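Local coordinates for protein aminotransferase, classes I and II (PDB 3H14) that probably catalyses amino-group transfer from L-aspartate to 2-oxoglutarate, giving oxaloacetate and L-glutamate, as a pyridoxal-phosphate-dependent aminotransferase, at residues E83-D88 and A212-E217; P170-G175 and E201-I206; E221-N226 and M242-D247. One frame throughout, in Å; residues are numbered along the deposited sequence.

From the N terminus, the chain passes helix 71-85, whose C-terminal end meets 212-217, 124 residues further on. Contact 1 closes this long loop. Nested inside it, contact 2 closes a shorter loop of 25 residues that takes in helix 180-192 and strand 196-200. Contact 3 follows in series and pairs strand 223-227 with strand 240-243. The three adjoin one another: Tyr85 and Thr214 of contact 1 bond to His204 and Glu201 of contact 2, Leu216 packs on Val224 and Val243 of contact 3, and Glu201 meets the backbone of Ile225. Helix end, loops and sheet are thereby joined.

Contact 1 (E83-D88 and A212-E217)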
loop_
_atom_site.group_PDB
_atom_site.type_symbol
_atom_site.label_atom_id
_atom_site.label_comp_id
_atom_site.label_asym_id
_atom_site.label_seq_id
_atom_site.Cartn_x
_atom_site.Cartn_y
_atom_site.Cartn_z
ATOM N N GLU A 83 -6.725 -13.009 16.653
ATOM C CA GLU A 83 -8.103 -12.661 16.371
ATOM C C GLU A 83 -8.376 -12.554 14.862
ATOM O O GLU A 83 -9.416 -12.988 14.402
ATOM C CB GLU A 83 -8.471 -11.368 17.102
ATOM C CG GLU A 83 -8.495 -11.541 18.623
ATOM C CD GLU A 83 -8.872 -10.288 19.386
ATOM O OE1 GLU A 83 -9.046 -9.212 18.769
ATOM O OE2 GLU A 83 -8.978 -10.370 20.633
ATOM N N TRP A 84 -7.438 -12.001 14.097
ATOM C CA TRP A 84 -7.618 -11.863 12.640
ATOM C C TRP A 84 -7.255 -13.123 11.832
ATOM O O TRP A 84 -7.906 -13.395 10.825
ATOM C CB TRP A 84 -6.818 -10.657 12.133
ATOM C CG TRP A 84 -7.520 -9.353 12.318
ATOM C CD1 TRP A 84 -8.611 -9.111 13.079
ATOM C CD2 TRP A 84 -7.158 -8.103 11.726
ATOM N NE1 TRP A 84 -8.963 -7.793 12.999
ATOM C CE2 TRP A 84 -8.096 -7.151 12.159
ATOM C CE3 TRP A 84 -6.142 -7.700 10.851
ATOM C CZ2 TRP A 84 -8.037 -5.814 11.767
ATOM C CZ3 TRP A 84 -6.098 -6.390 10.451
ATOM C CH2 TRP A 84 -7.037 -5.458 10.913
ATOM N N TYR A 85 -6.241 -13.887 12.260
ATOM C CA TYR A 85 -5.717 -14.994 11.436
ATOM C C TYR A 85 -5.646 -16.372 12.118
ATOM O O TYR A 85 -5.242 -17.362 11.478
ATOM C CB TYR A 85 -4.315 -14.647 10.941
ATOM C CG TYR A 85 -4.189 -13.265 10.328
ATOM C CD1 TYR A 85 -4.595 -13.012 9.009
ATOM C CD2 TYR A 85 -3.677 -12.221 11.064
ATOM C CE1 TYR A 85 -4.483 -11.731 8.456
ATOM C CE2 TYR A 85 -3.543 -10.932 10.520
ATOM C CZ TYR A 85 -3.957 -10.696 9.216
ATOM O OH TYR A 85 -3.834 -9.426 8.690
ATOM N N GLY A 86 -5.990 -16.423 13.405
ATOM C CA GLY A 86 -5.782 -17.623 14.192
ATOM C C GLY A 86 -4.317 -17.979 14.290
ATOM O O GLY A 86 -3.978 -19.147 14.382
ATOM N N VAL A 87 -3.441 -16.979 14.258
ATOM C CA VAL A 87 -2.011 -17.200 14.437
ATOM C C VAL A 87 -1.580 -16.857 15.860
ATOM O O VAL A 87 -1.829 -15.751 16.331
ATOM C CB VAL A 87 -1.175 -16.376 13.430
ATOM C CG1 VAL A 87 0.242 -16.249 13.895
ATOM C CG2 VAL A 87 -1.215 -17.035 12.054
ATOM N N ASP A 88 -0.926 -17.805 16.534
ATOM C CA ASP A 88 -0.386 -17.594 17.877
ATOM C C ASP A 88 0.998 -16.968 17.742
ATOM O O ASP A 88 1.935 -17.617 17.282
ATOM C CB ASP A 88 -0.298 -18.930 18.624
ATOM C CG ASP A 88 -0.019 -18.763 20.128
ATOM O OD1 ASP A 88 -0.981 -18.920 20.921
ATOM O OD2 ASP A 88 1.150 -18.487 20.517
ATOM N N ALA A 212 -7.820 -11.812 3.789
ATOM C CA ALA A 212 -6.385 -11.577 3.667
ATOM C C ALA A 212 -5.676 -12.726 4.346
ATOM O O ALA A 212 -6.185 -13.288 5.328
ATOM C CB ALA A 212 -5.968 -10.233 4.291
ATOM N N VAL A 213 -4.542 -13.120 3.773
ATOM C CA VAL A 213 -3.728 -14.200 4.329
ATOM C C VAL A 213 -2.387 -13.652 4.789
ATOM O O VAL A 213 -1.616 -13.203 3.975
ATOM C CB VAL A 213 -3.466 -15.329 3.307
ATOM C CG1 VAL A 213 -2.693 -16.447 3.984
ATOM C CG2 VAL A 213 -4.787 -15.869 2.727
ATOM N N THR A 214 -2.101 -13.690 6.091
ATOM C CA THR A 214 -0.777 -13.287 6.551
ATOM C C THR A 214 0.228 -14.361 6.166
ATOM O O THR A 214 -0.078 -15.543 6.222
ATOM C CB THR A 214 -0.684 -12.973 8.076
ATOM O OG1 THR A 214 0.641 -12.525 8.373
ATOM C CG2 THR A 214 -0.949 -14.177 8.945
ATOM N N ALA A 215 1.411 -13.935 5.725
ATOM C CA ALA A 215 2.500 -14.850 5.428
ATOM C C ALA A 215 2.845 -15.736 6.617
ATOM O O ALA A 215 3.345 -16.841 6.424
ATOM C CB ALA A 215 3.724 -14.100 4.989
ATOM N N LEU A 216 2.559 -15.261 7.827
ATOM C CA LEU A 216 2.736 -16.055 9.069
ATOM C C LEU A 216 1.890 -17.340 9.132
ATOM O O LEU A 216 2.229 -18.255 9.846
ATOM C CB LEU A 216 2.466 -15.173 10.284
ATOM C CG LEU A 216 3.363 -13.922 10.318
ATOM C CD1 LEU A 216 3.066 -13.105 11.540
ATOM C CD2 LEU A 216 4.832 -14.302 10.313
ATOM N N GLU A 217 0.812 -17.416 8.372
ATOM C CA GLU A 217 0.013 -18.645 8.269
ATOM C C GLU A 217 0.727 -19.753 7.482
ATOM O O GLU A 217 0.284 -20.903 7.512
ATOM C CB GLU A 217 -1.331 -18.364 7.600
ATOM C CG GLU A 217 -2.354 -17.555 8.436
ATOM C CD GLU A 217 -3.634 -17.269 7.665
ATOM O OE1 GLU A 217 -3.933 -16.087 7.351
ATOM O OE2 GLU A 217 -4.342 -18.237 7.335
#
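The ring of Tyr85 lies against Thr214, whose methyl CG2 sits over one face, 3.9 Å from the ring centroid and displaced toward the rim. It is a CH-pi contact, with CG2 3.6 Å from Tyr85 CG. CB of Trp84 lies over the opposite face, toward its rim, so the ring is held between its own helix neighbour and the incoming loop. At the edge, in the ring plane, lies Ala212 O, 3.9 Å from Tyr85 CE1. Threonine suits this place because its two branches do different work. Thr214 OG1 is anti to the backbone N (chi1 -177°), which leaves CG2 for the ring, while OG1 bonds to Glu201 and accepts a weak bond from Leu216 N. The tyrosine hydroxyl likewise has its partner beyond the two segments, in His204 ND1.

Beside the tightly packed ring, Val87 makes a second, looser apolar patch: its CG2 meets the aliphatic CG of Glu217 at 3.8 Å, and its CG1 faces Leu216 CB at 4.4 Å. The chain reaches this point through Gly86, which leaves the helix with positive phi, a conformation favoured in glycine. Glu217 forms the outer, partly exposed side. Its extended side chain carries OE1 to the N-H of Thr214 in the same loop, at 3.3 Å, on the anti side and 33° out of the carboxylate plane. The same OE1 comes within 3.6 Å of Tyr85 CD1.

Because the two segments meet mainly through carbon, with two oxygens resting against ring carbons, while the polar ends of Tyr85 and Thr214 bond to His204 and Glu201, the chemistry implies a join that depends on shape; the orientation of Tyr85 is probably set jointly by Thr214, Trp84 and His204.

Contact 2 (P170-G175 and E201-I206); sequences PANPTG and EIYHGI
Pro170 and Tyr203 bury the most surface here, followed by Asn172. The proline, preceded by a cis peptide bond, sets CB and CG of its ring against Tyr203 CB: Pro170 CB is 3.9 Å from Tyr203 CB, and Pro170 CD reaches His204 CD2 at 3.7 Å. A rigid ring without an N-H suits a place where carbon must meet carbon. Its carbonyl is the polar part, and a buried water joins the segments by donating to Pro170 O at 2.7 Å and accepting from Tyr203 N at 2.9 Å. This water also lies in the plane of the Tyr203 ring, at its edge.

With CG anti to the carbonyl carbon (chi1 -70°), the Tyr203 ring runs past Pro170 O toward Asn172. There the amide stands nearly perpendicular to the ring, at 86°, and CB of Asn172 is 4.1 Å from Tyr203 CE2. A second water bonds to Tyr203 OH at 2.6 Å and, weakly, to Asn172 ND2. The hydroxyl also bonds to Tyr315, and Asn172 OD1 to Arg358. A phenylalanine in place of Tyr203 would probably leave this second water and Tyr315 without their hydroxyl mate. In relatives, the corresponding asparagine and tyrosine line the pyridoxal phosphate pocket, and the arrangement is consistent with that.

Both loops follow neighbouring parallel strands, 164-168 and 196-200; Ile202 packs on helix 100-111, while Tyr315, on strand 315-319, touches Asn172.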
loop_
_atom_site.group_PDB
_atom_site.type_symbol
_atom_site.label_atom_id
_atom_site.label_comp_id
_atom_site.label_asym_id
_atom_site.label_seq_id
_atom_site.Cartn_x
_atom_site.Cartn_y
_atom_site.Cartn_z
ATOM N N PRO A 170 -3.621 -6.982 0.283
ATOM C CA PRO A 170 -4.008 -6.306 -0.972
ATOM C C PRO A 170 -2.925 -5.372 -1.534
ATOM O O PRO A 170 -2.259 -4.677 -0.765
ATOM C CB PRO A 170 -5.226 -5.466 -0.552
ATOM C CG PRO A 170 -5.743 -6.107 0.696
ATOM C CD PRO A 170 -4.556 -6.683 1.386
ATOM N N ALA A 171 -2.777 -5.339 -2.863
ATOM C CA ALA A 171 -1.771 -4.529 -3.513
ATOM C C ALA A 171 -2.241 -3.125 -3.902
ATOM O O ALA A 171 -3.398 -2.882 -4.181
ATOM C CB ALA A 171 -1.206 -5.246 -4.748
ATOM N N ASN A 172 -1.308 -2.194 -3.848
ATOM C CA ASN A 172 -1.424 -0.896 -4.453
ATOM C C ASN A 172 -0.636 -1.064 -5.750
ATOM O O ASN A 172 0.537 -1.438 -5.705
ATOM C CB ASN A 172 -0.765 0.144 -3.536
ATOM C CG ASN A 172 -0.775 1.543 -4.104
ATOM O OD1 ASN A 172 -1.254 1.805 -5.213
ATOM N ND2 ASN A 172 -0.190 2.461 -3.357
ATOM N N PRO A 173 -1.226 -0.738 -6.917
ATOM C CA PRO A 173 -2.446 -0.003 -7.198
ATOM C C PRO A 173 -3.694 -0.786 -7.590
ATOM O O PRO A 173 -4.676 -0.166 -7.949
ATOM C CB PRO A 173 -2.006 0.841 -8.391
ATOM C CG PRO A 173 -1.196 -0.130 -9.209
ATOM C CD PRO A 173 -0.475 -0.995 -8.171
ATOM N N THR A 174 -3.640 -2.109 -7.531
ATOM C CA THR A 174 -4.635 -2.972 -8.161
ATOM C C THR A 174 -5.733 -3.410 -7.239
ATOM O O THR A 174 -6.829 -3.721 -7.708
ATOM C CB THR A 174 -3.983 -4.247 -8.708
ATOM O OG1 THR A 174 -3.379 -4.969 -7.639
ATOM C CG2 THR A 174 -2.971 -3.916 -9.748
ATOM N N GLY A 175 -5.428 -3.461 -5.940
ATOM C CA GLY A 175 -6.270 -4.087 -4.959
ATOM C C GLY A 175 -6.271 -5.603 -4.951
ATOM O O GLY A 175 -6.973 -6.200 -4.141
ATOM N N GLU A 201 1.714 -6.236 4.147
ATOM C CA GLU A 201 0.368 -6.550 4.610
ATOM C C GLU A 201 -0.307 -5.250 5.093
ATOM O O GLU A 201 -1.277 -5.271 5.853
ATOM C CB GLU A 201 0.432 -7.650 5.675
ATOM C CG GLU A 201 1.141 -8.896 5.099
ATOM C CD GLU A 201 1.085 -10.182 5.913
ATOM O OE1 GLU A 201 0.586 -10.207 7.078
ATOM O OE2 GLU A 201 1.592 -11.194 5.350
ATOM N N ILE A 202 0.204 -4.128 4.587
ATOM C CA ILE A 202 -0.210 -2.784 5.011
ATOM C C ILE A 202 -1.721 -2.556 4.857
ATOM O O ILE A 202 -2.345 -1.897 5.689
ATOM C CB ILE A 202 0.681 -1.726 4.266
ATOM C CG1 ILE A 202 2.060 -1.739 4.945
ATOM C CG2 ILE A 202 0.082 -0.246 4.234
ATOM C CD1 ILE A 202 3.157 -1.081 4.184
ATOM N N TYR A 203 -2.328 -3.153 3.840
ATOM C CA TYR A 203 -3.780 -2.944 3.617
ATOM C C TYR A 203 -4.681 -4.007 4.249
ATOM O O TYR A 203 -5.903 -3.927 4.100
ATOM C CB TYR A 203 -4.102 -2.816 2.102
ATOM C CG TYR A 203 -3.592 -1.544 1.492
ATOM C CD1 TYR A 203 -4.372 -0.382 1.519
ATOM C CD2 TYR A 203 -2.330 -1.485 0.897
ATOM C CE1 TYR A 203 -3.899 0.807 0.977
ATOM C CE2 TYR A 203 -1.859 -0.314 0.349
ATOM C CZ TYR A 203 -2.661 0.833 0.403
ATOM O OH TYR A 203 -2.232 1.999 -0.135
ATOM N N HIS A 204 -4.112 -4.988 4.957
ATOM C CA HIS A 204 -4.934 -5.908 5.768
ATOM C C HIS A 204 -5.938 -5.165 6.657
ATOM O O HIS A 204 -5.612 -4.170 7.265
ATOM C CB HIS A 204 -4.069 -6.833 6.627
ATOM C CG HIS A 204 -3.402 -7.915 5.837
ATOM N ND1 HIS A 204 -3.069 -9.138 6.372
ATOM C CD2 HIS A 204 -3.032 -7.959 4.534
ATOM C CE1 HIS A 204 -2.498 -9.881 5.434
ATOM N NE2 HIS A 204 -2.460 -9.187 4.312
ATOM N N GLY A 205 -7.155 -5.698 6.749
ATOM C CA GLY A 205 -8.266 -5.023 7.383
ATOM C C GLY A 205 -9.239 -4.439 6.361
ATOM O O GLY A 205 -10.455 -4.469 6.568
ATOM N N ILE A 206 -8.705 -3.892 5.262
ATOM C CA ILE A 206 -9.520 -3.328 4.184
ATOM C C ILE A 206 -9.810 -4.393 3.112
ATOM O O ILE A 206 -9.144 -4.510 2.040
ATOM C CB ILE A 206 -8.884 -2.050 3.564
ATOM C CG1 ILE A 206 -8.673 -1.009 4.661
ATOM C CG2 ILE A 206 -9.833 -1.469 2.478
ATOM C CD1 ILE A 206 -7.949 0.252 4.206
HETATM O O HOH W 1 -1.067 -4.663 1.678
HETATM O O HOH W 2 0.358 2.145 -0.090
#

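Contact 3 (E221-N226 and M242-D247); sequences ECYVIN and MVVPED
Val244 pushes its CG1 methyl straight at the face of Tyr223, 3.7 Å from the ring centroid and only 5° off the normal, so that a rounded branch is centred on a flat surface. Beside it, the terminal methyl of Met242, a selenomethionine in the crystal, fits between two neighbours on the other strand: CE is 3.5 Å from Tyr223 CD2 and 3.6 Å from Ile225 CD1. A long, flexible side chain suits this slot, because its bend at chi3 turns CE into the gap. The puckered ring of Pro245 closes the far end, with its CD 3.4 Å from Cys222 O and 4.0 Å from Tyr223 CE1. The tyrosine hydroxyl itself bonds to Gln248.

On the face of the sheet opposite Ile225 and Met242, Val224 and Val243 set their beta-branched side chains together, CB to CB at 4.2 Å. Between them the backbones make a hydrogen-bonded antiparallel pair: Val224 N gives a nearly straight bond (174°) to Val243 O, and Val243 N returns one to Val224 O.

Helices 100-111 and 249-258 pack on the side of Tyr223 and Met242, and Tyr81 of helix 71-85 touches Val224 and Val243. Strand 240-243 runs against both its neighbours in an otherwise parallel seven-stranded sheet covered by helices, the arrangement of the large domain in fold-type I pyridoxal phosphate enzymes.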
loop_
_atom_site.group_PDB
_atom_site.type_symbol
_atom_site.label_atom_id
_atom_site.label_comp_id
_atom_site.label_asym_id
_atom_site.label_seq_id
_atom_site.Cartn_x
_atom_site.Cartn_y
_atom_site.Cartn_z
ATOM N N GLU A 221 9.645 -17.837 8.445
ATOM C CA GLU A 221 10.863 -17.325 7.804
ATOM C C GLU A 221 10.532 -16.268 6.743
ATOM O O GLU A 221 10.637 -16.479 5.526
ATOM C CB GLU A 221 11.713 -18.476 7.241
ATOM C CG GLU A 221 12.160 -19.514 8.291
ATOM C CD GLU A 221 12.739 -18.919 9.577
ATOM O OE1 GLU A 221 13.705 -18.117 9.510
ATOM O OE2 GLU A 221 12.220 -19.262 10.671
ATOM N N CYS A 222 10.072 -15.132 7.238
ATOM C CA CYS A 222 9.673 -14.014 6.394
ATOM C C CYS A 222 9.653 -12.799 7.276
ATOM O O CYS A 222 9.625 -12.928 8.490
ATOM C CB CYS A 222 8.288 -14.238 5.758
ATOM S SG CYS A 222 6.921 -14.303 6.910
ATOM N N TYR A 223 9.744 -11.634 6.663
ATOM C CA TYR A 223 9.486 -10.356 7.330
ATOM C C TYR A 223 8.086 -9.935 6.900
ATOM O O TYR A 223 7.779 -9.957 5.716
ATOM C CB TYR A 223 10.490 -9.304 6.898
ATOM C CG TYR A 223 11.790 -9.303 7.662
ATOM C CD1 TYR A 223 12.399 -10.511 8.062
ATOM C CD2 TYR A 223 12.425 -8.125 7.967
ATOM C CE1 TYR A 223 13.612 -10.524 8.741
ATOM C CE2 TYR A 223 13.622 -8.124 8.659
ATOM C CZ TYR A 223 14.209 -9.351 9.043
ATOM O OH TYR A 223 15.396 -9.373 9.734
ATOM N N VAL A 224 7.233 -9.590 7.851
ATOM C CA VAL A 224 5.902 -9.007 7.541
ATOM C C VAL A 224 5.969 -7.506 7.893
ATOM O O VAL A 224 6.484 -7.124 8.989
ATOM C CB VAL A 224 4.782 -9.711 8.329
ATOM C CG1 VAL A 224 3.442 -8.954 8.229
ATOM C CG2 VAL A 224 4.587 -11.125 7.867
ATOM N N ILE A 225 5.482 -6.673 6.972
ATOM C CA ILE A 225 5.511 -5.204 7.128
ATOM C C ILE A 225 4.059 -4.719 7.200
ATOM O O ILE A 225 3.236 -5.121 6.398
ATOM C CB ILE A 225 6.270 -4.485 5.957
ATOM C CG1 ILE A 225 7.663 -5.107 5.700
ATOM C CG2 ILE A 225 6.312 -2.930 6.177
ATOM C CD1 ILE A 225 8.581 -5.207 6.911
ATOM N N ASN A 226 3.754 -3.896 8.206
ATOM C CA ASN A 226 2.432 -3.330 8.350
ATOM C C ASN A 226 2.502 -1.893 8.877
ATOM O O ASN A 226 3.565 -1.332 9.129
ATOM C CB ASN A 226 1.555 -4.197 9.226
ATOM C CG ASN A 226 0.116 -4.326 8.697
ATOM O OD1 ASN A 226 -0.566 -3.326 8.398
ATOM N ND2 ASN A 226 -0.375 -5.579 8.648
HETATM N N MSE A 242 6.365 -4.425 12.319
HETATM C CA MSE A 242 6.799 -5.546 11.520
HETATM C C MSE A 242 6.854 -6.794 12.411
HETATM O O MSE A 242 6.895 -6.682 13.635
HETATM C CB MSE A 242 8.140 -5.205 10.829
HETATM C CG MSE A 242 9.273 -4.892 11.754
HETATM SE SE MSE A 242 10.826 -4.036 10.912
HETATM C CE MSE A 242 11.061 -5.297 9.493
ATOM N N VAL A 243 6.739 -7.965 11.800
ATOM C CA VAL A 243 6.951 -9.227 12.487
ATOM C C VAL A 243 8.124 -9.907 11.809
ATOM O O VAL A 243 8.160 -10.010 10.577
ATOM C CB VAL A 243 5.683 -10.130 12.417
ATOM C CG1 VAL A 243 5.875 -11.474 13.190
ATOM C CG2 VAL A 243 4.435 -9.367 12.924
ATOM N N VAL A 244 9.084 -10.361 12.613
ATOM C CA VAL A 244 10.263 -11.058 12.141
ATOM C C VAL A 244 10.399 -12.377 12.923
ATOM O O VAL A 244 9.793 -12.532 13.978
ATOM C CB VAL A 244 11.525 -10.195 12.316
ATOM C CG1 VAL A 244 11.334 -8.882 11.606
ATOM C CG2 VAL A 244 11.822 -9.917 13.810
ATOM N N PRO A 245 11.155 -13.338 12.386
ATOM C CA PRO A 245 11.423 -14.599 13.080
ATOM C C PRO A 245 12.035 -14.377 14.455
ATOM O O PRO A 245 12.689 -13.377 14.660
ATOM C CB PRO A 245 12.435 -15.289 12.150
ATOM C CG PRO A 245 12.163 -14.691 10.784
ATOM C CD PRO A 245 11.794 -13.294 11.050
ATOM N N GLU A 246 11.878 -15.334 15.374
ATOM C CA GLU A 246 12.528 -15.228 16.692
ATOM C C GLU A 246 14.021 -14.859 16.611
ATOM O O GLU A 246 14.494 -13.968 17.319
ATOM C CB GLU A 246 12.356 -16.529 17.505
ATOM C CG GLU A 246 12.832 -16.399 18.952
ATOM C CD GLU A 246 12.345 -17.539 19.853
ATOM O OE1 GLU A 246 12.134 -18.664 19.334
ATOM O OE2 GLU A 246 12.180 -17.304 21.075
ATOM N N ASP A 247 14.754 -15.518 15.725
ATOM C CA ASP A 247 16.189 -15.269 15.591
ATOM C C ASP A 247 16.548 -13.961 14.892
ATOM O O ASP A 247 17.720 -13.601 14.818
ATOM C CB ASP A 247 16.930 -16.459 14.927
ATOM C CG ASP A 247 16.435 -16.788 13.510
ATOM O OD1 ASP A 247 15.954 -15.903 12.792
ATOM O OD2 ASP A 247 16.542 -17.975 13.097
HETATM O O HOH W 3 15.232 -16.453 10.496
#